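Local coordinates for protein glutamate racemase (PDB 2DWU) that belongs to the Asp/Glu/hydantoin racemase family, folds into two alpha/beta halves, each built on a parallel sheet, and, in this model, holds D-glutamic acid in a pocket, at residues 18-23 with 250-255; 36-41 with 240-245; 57-62 with 85-90; 108-113 with 181-186; 116-121 with 141-146. All coordinates share one frame; numbering follows the deposited sequence.

Contact 1 of 5, residues 18-23 with 250-255; sequences GGLTVA and HIAERW
The indole of Trp-255 reaches across from helix 245-256 to the backbone of Gly-18 and the flank of Leu-20. Its CB makes no close approach to 18-23. CG stands anti to the carbonyl carbon (chi1 -75°), beside the backbone N. Further out, CE3 lies 4.3 Å from Leu-20 CB. CZ3 carries the nearest approach, 3.6 Å from Gly-18 CA, which meets the ring at its edge, near the ring plane. The neighbouring CH2 is 3.9 Å from that same Gly-18 CA. Thr-21 CG2 approaches CZ3 obliquely at 4.2 Å. Within its own helix, Ile-251 CG2 lies over one face of the indole, toward the rim. A tryptophan suits this place: the long, flat indole reaches as far as the backbone of Gly-18, where the absence of a side chain lets CZ3 come close. Leu-20 provides the second apolar touch. Its CD1 rests 3.6 Å from Ala-252 CB, where a single methyl lets the branched chain come in close to the helix backbone. Thr-21 turns its hydroxyl to Thr-189 O, leaving its methyl for the indole. Helix 20-29, which follows strand 9-14, and helix 245-256, which follows strand 238-241, thus pack beside each other against the six-stranded parallel sheet, and Leu-193 also touches the indole.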
# COMPACT_ATOMS: atom_id res chain seq x y z
N GLY B 18 -12.45 15.82 11.10
CA GLY B 18 -12.30 14.41 10.78
C GLY B 18 -10.99 14.06 10.09
O GLY B 18 -10.37 13.03 10.39
N GLY B 19 -10.62 14.92 9.14
CA GLY B 19 -9.39 14.74 8.38
C GLY B 19 -8.14 14.61 9.23
O GLY B 19 -7.07 14.29 8.69
N LEU B 20 -8.23 14.89 10.54
CA LEU B 20 -7.05 14.72 11.39
C LEU B 20 -6.65 13.25 11.44
O LEU B 20 -5.50 12.93 11.74
CB LEU B 20 -7.29 15.23 12.82
CG LEU B 20 -7.44 16.74 12.99
CD1 LEU B 20 -7.59 17.03 14.51
CD2 LEU B 20 -6.20 17.48 12.43
N THR B 21 -7.57 12.33 11.16
CA THR B 21 -7.17 10.92 11.14
C THR B 21 -6.18 10.69 10.00
O THR B 21 -5.20 9.94 10.14
CB THR B 21 -8.40 9.95 10.99
OG1 THR B 21 -9.16 10.28 9.82
CG2 THR B 21 -9.31 10.11 12.18
N VAL B 22 -6.43 11.35 8.86
CA VAL B 22 -5.57 11.25 7.69
C VAL B 22 -4.24 11.99 7.96
O VAL B 22 -3.16 11.49 7.68
CB VAL B 22 -6.25 11.85 6.45
CG1 VAL B 22 -5.34 11.75 5.24
CG2 VAL B 22 -7.54 11.09 6.17
N ALA B 23 -4.34 13.18 8.52
CA ALA B 23 -3.14 13.93 8.83
C ALA B 23 -2.23 13.15 9.77
O ALA B 23 -1.01 13.12 9.56
CB ALA B 23 -3.52 15.24 9.47
N HIS B 250 -9.36 22.06 20.72
CA HIS B 250 -9.83 21.16 21.76
C HIS B 250 -10.07 19.73 21.25
O HIS B 250 -9.65 18.76 21.89
CB HIS B 250 -11.12 21.72 22.39
CG HIS B 250 -11.72 20.84 23.45
ND1 HIS B 250 -11.03 20.48 24.59
CD2 HIS B 250 -12.93 20.24 23.53
CE1 HIS B 250 -11.80 19.70 25.33
NE2 HIS B 250 -12.96 19.54 24.71
N ILE B 251 -10.76 19.59 20.12
CA ILE B 251 -11.00 18.26 19.57
C ILE B 251 -9.66 17.63 19.16
O ILE B 251 -9.40 16.46 19.41
CB ILE B 251 -11.89 18.30 18.31
CG1 ILE B 251 -13.27 18.86 18.66
CG2 ILE B 251 -12.00 16.90 17.71
CD1 ILE B 251 -14.17 19.05 17.45
N ALA B 252 -8.83 18.43 18.50
CA ALA B 252 -7.53 17.96 18.04
C ALA B 252 -6.69 17.40 19.18
O ALA B 252 -6.10 16.33 19.07
CB ALA B 252 -6.78 19.09 17.36
N GLU B 253 -6.64 18.13 20.29
CA GLU B 253 -5.85 17.64 21.41
C GLU B 253 -6.43 16.32 21.90
O GLU B 253 -5.68 15.42 22.29
CB GLU B 253 -5.82 18.67 22.55
CG GLU B 253 -5.12 18.15 23.81
CD GLU B 253 -4.82 19.26 24.81
OE1 GLU B 253 -5.70 20.11 25.06
OE2 GLU B 253 -3.69 19.28 25.36
N ARG B 254 -7.75 16.19 21.88
CA ARG B 254 -8.37 14.94 22.33
C ARG B 254 -8.04 13.78 21.38
O ARG B 254 -7.72 12.68 21.82
CB ARG B 254 -9.89 15.07 22.39
CG ARG B 254 -10.42 16.16 23.31
CD ARG B 254 -11.44 15.58 24.30
NE ARG B 254 -12.37 14.63 23.67
CZ ARG B 254 -13.27 14.95 22.75
NH1 ARG B 254 -13.39 16.20 22.32
NH2 ARG B 254 -14.07 14.00 22.25
N TRP B 255 -8.13 14.03 20.08
CA TRP B 255 -7.88 12.98 19.10
C TRP B 255 -6.41 12.61 18.94
O TRP B 255 -6.05 11.42 18.90
CB TRP B 255 -8.43 13.42 17.74
CG TRP B 255 -9.93 13.34 17.61
CD1 TRP B 255 -10.86 13.38 18.63
CD2 TRP B 255 -10.67 13.29 16.40
NE1 TRP B 255 -12.14 13.37 18.10
CE2 TRP B 255 -12.05 13.31 16.74
CE3 TRP B 255 -10.32 13.23 15.04
CZ2 TRP B 255 -13.06 13.28 15.77
CZ3 TRP B 255 -11.33 13.20 14.08
CH2 TRP B 255 -12.68 13.23 14.45

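Contact 2 of 5, residues 36-41 with 240-245; sequences CYIGDN and FTTGSV. With K (potassium ion), chain G.
Thr-242 works through both hydroxyl and carbonyl just past the end of the paired strands: OG1 donates to Asp-40 OD1 at 2.8 Å, and the carbonyl O binds a potassium ion at 2.9 Å. OG1 also accepts from Glu-42 N, which helps to fix the hydroxyl. Its proton comes to the anti lone pair of OD1, away from OD2, which is held by Tyr-46 OH and by a salt bridge to Arg-43. Asp-40 CG stands anti to its backbone N (chi1 -167°), and the two oxygens beyond it take different partners; a threonine offers hydroxyl and carbonyl together. Val-265 O and Asp-266 OD2 join Thr-242 and two waters around the metal. Upstream, strands 35-39 and 238-241 run parallel as neighbours in the six-stranded sheet of this alpha/beta fold. Phe-240 N donates to Tyr-37 O (2.8 Å), Gly-39 N to Phe-240 O (2.9 Å) and Thr-242 N to Gly-39 O (3.1 Å), the staggered pattern of parallel pairing. Gly-39 leaves room for the Tyr-37 ring, which lies close on that face. Thr-241 OG1 accepts from Gly-243 N (3.0 Å), forming an ST turn just before the helix that Ser-244 caps. On the opposite face, beside Ile-38, the ring of Phe-240 meets Phe-64 edge-to-face and has Tyr-37 O at its own edge, CD2 to O 3.4 Å.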
# COMPACT_ATOMS: atom_id res chain seq x y z
N CYS B 36 0.17 21.06 5.68
CA CYS B 36 -0.55 22.34 5.68
C CYS B 36 -1.99 21.87 5.49
O CYS B 36 -2.38 21.46 4.40
CB CYS B 36 -0.15 23.23 4.51
SG CYS B 36 -0.98 24.82 4.57
N TYR B 37 -2.76 21.92 6.57
CA TYR B 37 -4.13 21.42 6.60
C TYR B 37 -5.21 22.46 6.71
O TYR B 37 -5.06 23.41 7.45
CB TYR B 37 -4.23 20.52 7.84
CG TYR B 37 -5.55 19.83 8.09
CD1 TYR B 37 -5.69 18.45 7.85
CD2 TYR B 37 -6.64 20.51 8.62
CE1 TYR B 37 -6.89 17.77 8.15
CE2 TYR B 37 -7.86 19.84 8.92
CZ TYR B 37 -7.96 18.46 8.68
OH TYR B 37 -9.12 17.77 9.02
N ILE B 38 -6.30 22.28 5.96
CA ILE B 38 -7.43 23.20 6.05
C ILE B 38 -8.71 22.37 6.26
O ILE B 38 -8.96 21.41 5.51
CB ILE B 38 -7.60 24.09 4.76
CG1 ILE B 38 -8.95 24.83 4.82
CG2 ILE B 38 -7.51 23.25 3.49
CD1 ILE B 38 -9.08 25.79 5.99
N GLY B 39 -9.46 22.71 7.31
CA GLY B 39 -10.72 22.03 7.60
C GLY B 39 -11.82 23.07 7.52
O GLY B 39 -11.73 24.12 8.18
N ASP B 40 -12.86 22.80 6.73
CA ASP B 40 -13.95 23.78 6.55
C ASP B 40 -15.06 23.59 7.59
O ASP B 40 -16.24 23.44 7.25
CB ASP B 40 -14.52 23.62 5.14
CG ASP B 40 -15.45 24.78 4.71
OD1 ASP B 40 -15.46 25.82 5.39
OD2 ASP B 40 -16.14 24.61 3.67
N ASN B 41 -14.69 23.64 8.87
CA ASN B 41 -15.66 23.39 9.92
C ASN B 41 -16.93 24.25 9.86
O ASN B 41 -18.01 23.79 10.25
CB ASN B 41 -15.01 23.55 11.29
CG ASN B 41 -13.93 22.54 11.51
OD1 ASN B 41 -12.81 22.68 11.01
ND2 ASN B 41 -14.25 21.48 12.24
N PHE B 240 -5.44 24.91 9.73
CA PHE B 240 -6.32 26.06 9.55
C PHE B 240 -7.77 25.60 9.56
O PHE B 240 -8.08 24.50 9.09
CB PHE B 240 -6.00 26.73 8.21
CG PHE B 240 -4.61 27.27 8.12
CD1 PHE B 240 -4.30 28.53 8.64
CD2 PHE B 240 -3.60 26.53 7.52
CE1 PHE B 240 -3.00 29.03 8.57
CE2 PHE B 240 -2.29 27.03 7.44
CZ PHE B 240 -2.00 28.29 7.98
N THR B 241 -8.66 26.43 10.09
CA THR B 241 -10.08 26.07 10.15
C THR B 241 -10.94 27.28 9.86
O THR B 241 -10.56 28.43 10.13
CB THR B 241 -10.47 25.52 11.52
OG1 THR B 241 -11.87 25.20 11.52
CG2 THR B 241 -10.22 26.56 12.62
N THR B 242 -12.12 27.02 9.29
CA THR B 242 -13.04 28.11 9.01
C THR B 242 -14.00 28.28 10.18
O THR B 242 -14.78 29.24 10.21
CB THR B 242 -13.87 27.87 7.75
OG1 THR B 242 -14.53 26.60 7.86
CG2 THR B 242 -12.99 27.93 6.48
N GLY B 243 -13.97 27.35 11.13
CA GLY B 243 -14.84 27.46 12.28
C GLY B 243 -14.10 28.03 13.47
O GLY B 243 -13.11 28.73 13.31
N SER B 244 -14.59 27.72 14.65
CA SER B 244 -13.99 28.16 15.89
C SER B 244 -12.60 27.56 16.07
O SER B 244 -12.44 26.34 16.00
CB SER B 244 -14.87 27.73 17.07
OG SER B 244 -14.14 27.80 18.27
N VAL B 245 -11.61 28.41 16.30
CA VAL B 245 -10.25 27.97 16.50
C VAL B 245 -10.12 27.22 17.82
O VAL B 245 -9.48 26.17 17.89
CB VAL B 245 -9.27 29.16 16.47
CG1 VAL B 245 -7.92 28.75 17.05
CG2 VAL B 245 -9.12 29.65 15.04
K K G . -14.43 31.63 8.54
O HOH W 1 -15.00 30.80 5.77
O HOH W 2 -16.79 32.71 6.56

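Contact 3 of 5, residues 57-62 with 85-90; sequences FVFEMV and LAALQE
Leu-88 pushes its two methyls among three side chains of segment 57-62, on helix 51-65, and nearly all the close packing gathers round them. CD2 lies over one face of the Phe-59 ring, offset toward the rim, in a CH-pi contact 3.9 Å from the ring centroid and 26° off the normal. The same methyl also touches Val-62 CG2 at 3.6 Å, from a different side than the ring. The other methyl, CD1, meets Val-58 CG1 at 3.8 Å. Leucine suits the place: CG stands anti to the carbonyl carbon (chi1 -72°), and the fork beyond it serves both valines, which the helical repeat sets on one side of their helix. The outer side is looser. There Ala-87 CB approaches the edge of the Phe-59 ring, 4.0 Å from CE1 and as far from CZ, and Phe-59 itself is only partly buried, as is Ala-87. The segment axes stay 11.2 Å apart and cross at -35°, a wide spacing bridged by the long leucine and the flat phenylalanine. No hydrogen bond joins the segments. Inward, Val-62 rests on Leu-13 and Leu-73 and Leu-88 on Val-75, so helices 51-65 and 78-91 lie side by side over strands 9-14 and 70-75, the first helix forming the beta-alpha-beta crossover that carries the chain from strand 35-39 to strand 70-75.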
# COMPACT_ATOMS: atom_id res chain seq x y z
N PHE B 57 -17.03 24.33 -2.62
CA PHE B 57 -16.32 24.52 -1.35
C PHE B 57 -14.89 23.96 -1.39
O PHE B 57 -13.98 24.52 -0.78
CB PHE B 57 -17.04 23.81 -0.19
CG PHE B 57 -18.43 24.32 0.09
CD1 PHE B 57 -18.90 25.50 -0.46
CD2 PHE B 57 -19.25 23.61 0.97
CE1 PHE B 57 -20.17 25.99 -0.13
CE2 PHE B 57 -20.53 24.09 1.31
CZ PHE B 57 -20.98 25.29 0.75
N VAL B 58 -14.72 22.81 -2.04
CA VAL B 58 -13.41 22.20 -2.14
C VAL B 58 -12.49 23.09 -2.97
O VAL B 58 -11.33 23.30 -2.61
CB VAL B 58 -13.51 20.80 -2.76
CG1 VAL B 58 -12.11 20.28 -3.14
CG2 VAL B 58 -14.19 19.83 -1.74
N PHE B 59 -13.01 23.63 -4.06
CA PHE B 59 -12.16 24.51 -4.86
C PHE B 59 -11.78 25.78 -4.11
O PHE B 59 -10.72 26.36 -4.36
CB PHE B 59 -12.81 24.81 -6.21
CG PHE B 59 -12.45 23.79 -7.26
CD1 PHE B 59 -13.31 22.73 -7.55
CD2 PHE B 59 -11.21 23.83 -7.89
CE1 PHE B 59 -12.94 21.73 -8.44
CE2 PHE B 59 -10.83 22.84 -8.79
CZ PHE B 59 -11.70 21.77 -9.07
N GLU B 60 -12.64 26.24 -3.20
CA GLU B 60 -12.31 27.40 -2.37
C GLU B 60 -11.16 27.02 -1.43
O GLU B 60 -10.26 27.82 -1.18
CB GLU B 60 -13.52 27.85 -1.53
CG GLU B 60 -14.67 28.36 -2.37
CD GLU B 60 -15.74 29.06 -1.54
OE1 GLU B 60 -15.76 28.89 -0.30
OE2 GLU B 60 -16.57 29.78 -2.15
N MET B 61 -11.16 25.80 -0.90
CA MET B 61 -10.06 25.39 -0.03
C MET B 61 -8.78 25.24 -0.83
O MET B 61 -7.69 25.52 -0.32
CB MET B 61 -10.38 24.06 0.70
CG MET B 61 -11.36 24.23 1.84
SD MET B 61 -11.56 22.77 2.86
CE MET B 61 -12.69 21.76 1.85
N VAL B 62 -8.88 24.77 -2.07
CA VAL B 62 -7.68 24.62 -2.90
C VAL B 62 -7.06 26.00 -3.16
O VAL B 62 -5.84 26.14 -3.16
CB VAL B 62 -8.00 23.92 -4.24
CG1 VAL B 62 -6.78 24.00 -5.19
CG2 VAL B 62 -8.36 22.46 -3.99
N LEU B 85 -12.72 14.69 -6.74
CA LEU B 85 -11.39 14.19 -7.08
C LEU B 85 -11.03 14.29 -8.57
O LEU B 85 -9.95 14.77 -8.91
CB LEU B 85 -11.19 12.75 -6.60
CG LEU B 85 -9.74 12.24 -6.80
CD1 LEU B 85 -8.73 13.02 -5.99
CD2 LEU B 85 -9.70 10.76 -6.40
N ALA B 86 -11.94 13.85 -9.44
CA ALA B 86 -11.66 13.91 -10.87
C ALA B 86 -11.43 15.34 -11.34
O ALA B 86 -10.51 15.61 -12.12
CB ALA B 86 -12.82 13.28 -11.66
N ALA B 87 -12.26 16.25 -10.84
CA ALA B 87 -12.14 17.65 -11.23
C ALA B 87 -10.81 18.24 -10.80
O ALA B 87 -10.18 19.01 -11.54
CB ALA B 87 -13.28 18.44 -10.63
N LEU B 88 -10.38 17.88 -9.59
CA LEU B 88 -9.11 18.38 -9.07
C LEU B 88 -7.90 17.82 -9.81
O LEU B 88 -6.96 18.55 -10.11
CB LEU B 88 -8.98 18.03 -7.58
CG LEU B 88 -9.87 18.80 -6.61
CD1 LEU B 88 -9.75 18.20 -5.21
CD2 LEU B 88 -9.48 20.26 -6.60
N GLN B 89 -7.93 16.53 -10.12
CA GLN B 89 -6.81 15.90 -10.80
C GLN B 89 -6.65 16.49 -12.19
O GLN B 89 -5.53 16.60 -12.69
CB GLN B 89 -7.00 14.39 -10.86
CG GLN B 89 -6.97 13.77 -9.46
CD GLN B 89 -7.09 12.26 -9.47
OE1 GLN B 89 -7.84 11.68 -10.25
NE2 GLN B 89 -6.35 11.61 -8.56
N GLU B 90 -7.76 16.90 -12.78
CA GLU B 90 -7.73 17.50 -14.11
C GLU B 90 -7.19 18.93 -14.01
O GLU B 90 -6.33 19.33 -14.80
CB GLU B 90 -9.15 17.54 -14.69
CG GLU B 90 -9.25 18.02 -16.14
CD GLU B 90 -8.83 19.48 -16.34
OE1 GLU B 90 -9.31 20.36 -15.60
OE2 GLU B 90 -8.01 19.73 -17.26

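Contact 4 of 5, residues 108-113 with 181-186; sequences IKVTKK and IDTLIL
The carboxylate of Asp-182 is held at both oxygens, largely by the chain leaving helix 100-110. Lys-112 N and Lys-113 N both donate to OD2 at 2.9 Å, coming in on its syn side but tilted to opposite faces of the carboxylate plane, 22° and 32° out of it. At the edge, Thr-111 OG1 gives its proton to the syn lone pair of OD1 at 2.7 Å. Thr-183 OG1 reaches that same oxygen at 2.9 Å, but from well above the plane. Two bonds thus grip each oxygen, which fixes the rotation of the group and probably favours its ionised form. Asp-182 CG lies between the backbone N and the carbonyl carbon (chi1 68°), on the side of residues 111-113. Aspartate fits because on its short stem one oxygen takes two consecutive N-H groups and the other two hydroxyls; Thr-111 is the first residue to leave helical geometry, and its OG1 in turn accepts from Gly-114 N. Beside this polar cluster Val-110 CG2 packs on Thr-183 CG2 at 3.6 Å. The end of Lys-113 leads away, its NZ forming a salt bridge with Asp-180. The contact ties the C-terminal end of helix 100-110 to the start of strand 183-187, which lies between strands 115-120 and 207-210 of the four-stranded sheet, and Lys-109 on the helix forms a salt bridge to Glu-214 of the second subunit.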
# COMPACT_ATOMS: atom_id res chain seq x y z
N ILE B 108 -8.78 -4.84 -1.98
CA ILE B 108 -8.45 -5.90 -2.94
C ILE B 108 -7.28 -6.73 -2.40
O ILE B 108 -7.24 -7.96 -2.56
CB ILE B 108 -8.11 -5.28 -4.33
CG1 ILE B 108 -9.42 -4.78 -4.97
CG2 ILE B 108 -7.45 -6.30 -5.27
CD1 ILE B 108 -9.24 -4.06 -6.29
N LYS B 109 -6.33 -6.07 -1.75
CA LYS B 109 -5.19 -6.79 -1.19
C LYS B 109 -5.58 -7.76 -0.06
O LYS B 109 -5.06 -8.88 0.03
CB LYS B 109 -4.15 -5.78 -0.69
CG LYS B 109 -2.93 -6.44 -0.05
CD LYS B 109 -2.00 -5.40 0.56
CE LYS B 109 -1.08 -6.01 1.60
NZ LYS B 109 -0.80 -5.01 2.67
N VAL B 110 -6.51 -7.35 0.81
CA VAL B 110 -6.85 -8.19 1.95
C VAL B 110 -8.01 -9.16 1.79
O VAL B 110 -8.11 -10.12 2.56
CB VAL B 110 -7.12 -7.35 3.24
CG1 VAL B 110 -5.95 -6.45 3.51
CG2 VAL B 110 -8.39 -6.54 3.12
N THR B 111 -8.87 -8.94 0.79
CA THR B 111 -10.01 -9.84 0.64
C THR B 111 -9.57 -11.20 0.14
O THR B 111 -8.63 -11.32 -0.65
CB THR B 111 -11.10 -9.26 -0.33
OG1 THR B 111 -12.28 -10.09 -0.32
CG2 THR B 111 -10.57 -9.17 -1.75
N LYS B 112 -10.23 -12.23 0.67
CA LYS B 112 -9.95 -13.59 0.25
C LYS B 112 -11.13 -14.07 -0.61
O LYS B 112 -10.93 -14.86 -1.53
CB LYS B 112 -9.78 -14.51 1.46
CG LYS B 112 -8.57 -14.20 2.34
CD LYS B 112 -8.39 -15.28 3.41
CE LYS B 112 -7.21 -14.99 4.32
NZ LYS B 112 -7.38 -13.70 5.08
N LYS B 113 -12.33 -13.58 -0.30
CA LYS B 113 -13.57 -13.96 -1.00
C LYS B 113 -14.01 -13.04 -2.13
O LYS B 113 -14.90 -13.39 -2.92
CB LYS B 113 -14.73 -14.05 0.01
CG LYS B 113 -14.44 -14.89 1.24
CD LYS B 113 -15.64 -15.00 2.17
CE LYS B 113 -16.70 -15.93 1.60
NZ LYS B 113 -17.78 -16.18 2.60
N ILE B 181 -19.53 -10.56 3.55
CA ILE B 181 -18.32 -9.78 3.23
C ILE B 181 -17.19 -10.26 4.12
O ILE B 181 -17.44 -10.82 5.19
CB ILE B 181 -18.50 -8.25 3.49
CG1 ILE B 181 -18.82 -7.99 4.98
CG2 ILE B 181 -19.57 -7.68 2.60
CD1 ILE B 181 -18.73 -6.48 5.31
N ASP B 182 -15.94 -10.07 3.70
CA ASP B 182 -14.83 -10.42 4.57
C ASP B 182 -13.91 -9.21 4.75
O ASP B 182 -12.88 -9.31 5.40
CB ASP B 182 -14.04 -11.64 4.05
CG ASP B 182 -13.28 -11.37 2.75
OD1 ASP B 182 -13.34 -10.26 2.19
OD2 ASP B 182 -12.60 -12.33 2.29
N THR B 183 -14.32 -8.07 4.19
CA THR B 183 -13.53 -6.84 4.25
C THR B 183 -14.50 -5.65 4.35
O THR B 183 -15.55 -5.67 3.72
CB THR B 183 -12.70 -6.73 2.93
OG1 THR B 183 -11.86 -7.88 2.81
CG2 THR B 183 -11.84 -5.45 2.92
N LEU B 184 -14.17 -4.63 5.15
CA LEU B 184 -15.02 -3.45 5.28
C LEU B 184 -14.14 -2.21 5.20
O LEU B 184 -13.20 -2.07 5.98
CB LEU B 184 -15.75 -3.43 6.64
CG LEU B 184 -16.50 -2.10 6.85
CD1 LEU B 184 -17.75 -2.10 6.01
CD2 LEU B 184 -16.83 -1.90 8.34
N ILE B 185 -14.45 -1.33 4.26
CA ILE B 185 -13.71 -0.08 4.13
C ILE B 185 -14.40 1.00 4.95
O ILE B 185 -15.61 1.24 4.80
CB ILE B 185 -13.66 0.37 2.66
CG1 ILE B 185 -12.94 -0.68 1.81
CG2 ILE B 185 -12.95 1.77 2.57
CD1 ILE B 185 -13.06 -0.43 0.29
N LEU B 186 -13.65 1.64 5.86
CA LEU B 186 -14.20 2.76 6.63
C LEU B 186 -14.09 3.99 5.72
O LEU B 186 -13.09 4.73 5.76
CB LEU B 186 -13.37 2.96 7.90
CG LEU B 186 -13.28 1.78 8.84
CD1 LEU B 186 -12.51 2.20 10.13
CD2 LEU B 186 -14.69 1.30 9.21
O HOH W 3 -10.10 -10.08 4.48

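Contact 5 of 5, residues 116-121 with 141-146; sequences IGVIGT and LKVHSH
Ile-116 and Val-143 head a parallel register in which strands 115-120 and 142-147 are joined mainly by backbone hydrogen bonds. Ile-116 N donates to Lys-142 O (2.9 Å) and its carbonyl O accepts from His-144 N (2.9 Å); Val-118 repeats this with His-144 O (2.9 Å) and His-146 N (3.0 Å). A last bond, from Gly-120 N to His-146 O, is weak at 3.5 Å. Weaker CA-H...O contacts fill in between, such as Gly-117 CA to His-144 O (3.2 Å). Methyl meets carbonyl where Ile-119 CG2, set anti to the carbonyl carbon, lies 3.6 Å from His-146 O. Apolar contact is slighter: Ile-116 CD1 meets Leu-141 CD2 at 4.2 Å. The beta-branched Ile-116, Val-118 and Val-143 suit extended chain and supply bulk to the face under helix 129-137, whose Leu-134 touches Ile-116 and Val-143. The other face carries Ile-119, His-144 and His-146, the polar rings fitting their partly exposed places at the sheet margin, by helix 162-177; in the conformer described here, Ile-119 CG2 stands at the edge of the His-146 ring. At the strand's end Thr-121 begins the next helix as its N-cap and touches the bound D-glutamic acid. Strand 142-147 is the outermost on this side within the chain, reached from strand 115-120 through helices 122-127 and 129-137, while strand 183-187 flanks strand 115-120 beyond.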
# COMPACT_ATOMS: atom_id res chain seq x y z
N ILE B 116 -16.66 -7.24 -0.59
CA ILE B 116 -16.25 -6.08 0.18
C ILE B 116 -17.38 -5.15 0.59
O ILE B 116 -18.26 -4.86 -0.21
CB ILE B 116 -15.27 -5.30 -0.70
CG1 ILE B 116 -14.05 -6.20 -1.01
CG2 ILE B 116 -14.80 -4.02 0.00
CD1 ILE B 116 -13.22 -5.71 -2.18
N GLY B 117 -17.40 -4.74 1.86
CA GLY B 117 -18.41 -3.79 2.27
C GLY B 117 -17.75 -2.41 2.38
O GLY B 117 -16.53 -2.30 2.52
N VAL B 118 -18.53 -1.35 2.27
CA VAL B 118 -17.99 -0.01 2.51
C VAL B 118 -19.10 0.86 3.06
O VAL B 118 -20.24 0.79 2.61
CB VAL B 118 -17.37 0.66 1.26
CG1 VAL B 118 -18.42 0.80 0.15
CG2 VAL B 118 -16.81 2.04 1.66
N ILE B 119 -18.74 1.65 4.07
CA ILE B 119 -19.68 2.54 4.75
C ILE B 119 -19.17 3.97 4.66
O ILE B 119 -17.96 4.21 4.59
CB ILE B 119 -19.90 2.15 6.24
CG1 ILE B 119 -18.57 2.01 6.99
CG2 ILE B 119 -20.71 0.83 6.27
CD1 ILE B 119 -18.74 1.88 8.50
N GLY B 120 -20.10 4.92 4.65
CA GLY B 120 -19.68 6.31 4.55
C GLY B 120 -20.89 7.20 4.55
O GLY B 120 -22.00 6.74 4.85
N THR B 121 -20.69 8.48 4.24
CA THR B 121 -21.81 9.43 4.23
C THR B 121 -22.72 9.17 3.05
O THR B 121 -22.38 8.44 2.12
CB THR B 121 -21.33 10.89 4.04
OG1 THR B 121 -20.69 11.00 2.76
CG2 THR B 121 -20.37 11.31 5.15
N LEU B 141 -15.74 -8.49 -8.36
CA LEU B 141 -15.83 -8.30 -6.92
C LEU B 141 -17.27 -7.95 -6.63
O LEU B 141 -17.95 -7.37 -7.47
CB LEU B 141 -14.95 -7.12 -6.48
CG LEU B 141 -13.44 -7.27 -6.59
CD1 LEU B 141 -12.79 -5.89 -6.41
CD2 LEU B 141 -12.93 -8.28 -5.54
N LYS B 142 -17.75 -8.35 -5.46
CA LYS B 142 -19.10 -8.03 -5.04
C LYS B 142 -18.90 -6.92 -4.00
O LYS B 142 -18.17 -7.11 -3.02
CB LYS B 142 -19.78 -9.23 -4.39
CG LYS B 142 -21.22 -8.96 -4.01
CD LYS B 142 -22.04 -8.50 -5.21
CE LYS B 142 -23.53 -8.40 -4.85
NZ LYS B 142 -24.37 -7.78 -5.91
N VAL B 143 -19.54 -5.78 -4.22
CA VAL B 143 -19.39 -4.63 -3.33
C VAL B 143 -20.73 -4.25 -2.73
O VAL B 143 -21.72 -4.07 -3.46
CB VAL B 143 -18.82 -3.40 -4.10
CG1 VAL B 143 -18.49 -2.23 -3.12
CG2 VAL B 143 -17.54 -3.80 -4.87
N HIS B 144 -20.77 -4.14 -1.41
CA HIS B 144 -21.99 -3.75 -0.71
C HIS B 144 -21.71 -2.39 -0.10
O HIS B 144 -20.86 -2.29 0.79
CB HIS B 144 -22.29 -4.75 0.40
CG HIS B 144 -22.66 -6.10 -0.12
ND1 HIS B 144 -23.88 -6.36 -0.72
CD2 HIS B 144 -21.96 -7.27 -0.16
CE1 HIS B 144 -23.91 -7.63 -1.11
NE2 HIS B 144 -22.76 -8.20 -0.79
N SER B 145 -22.42 -1.36 -0.57
CA SER B 145 -22.21 0.01 -0.11
C SER B 145 -23.40 0.51 0.70
O SER B 145 -24.54 0.50 0.23
CB SER B 145 -21.97 0.90 -1.34
OG SER B 145 -20.88 0.37 -2.08
N HIS B 146 -23.13 0.95 1.93
CA HIS B 146 -24.18 1.39 2.86
C HIS B 146 -23.90 2.72 3.57
O HIS B 146 -22.90 2.87 4.28
CB HIS B 146 -24.39 0.30 3.92
CG HIS B 146 -25.36 0.68 5.00
ND1 HIS B 146 -26.70 0.89 4.75
CD2 HIS B 146 -25.19 0.88 6.32
CE1 HIS B 146 -27.31 1.21 5.88
NE2 HIS B 146 -26.41 1.21 6.85

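Contacts 1, 2 and 3 belong to the half built on the six-stranded sheet, contacts 4 and 5 to the half with four strands. Contacts 2 and 5 are both buried parallel strand pairs held by backbone bonds, though only contact 2 ends at a metal site. Contacts 1 and 3 are apolar, without hydrogen bonds across them; contact 1 also uses the backbone of Gly-18. Each touches contact 2, through Tyr-37 and Met-61 respectively. Contact 4 is only partly buried and relies on a carboxylate that accepts from backbone N-H groups and a threonine hydroxyl. It adjoins contact 5, with centres about 10 Å apart, because strands 183-187 and 115-120 are neighbours. Contacts 2 and 5 lie on opposite sides of the chain's centre.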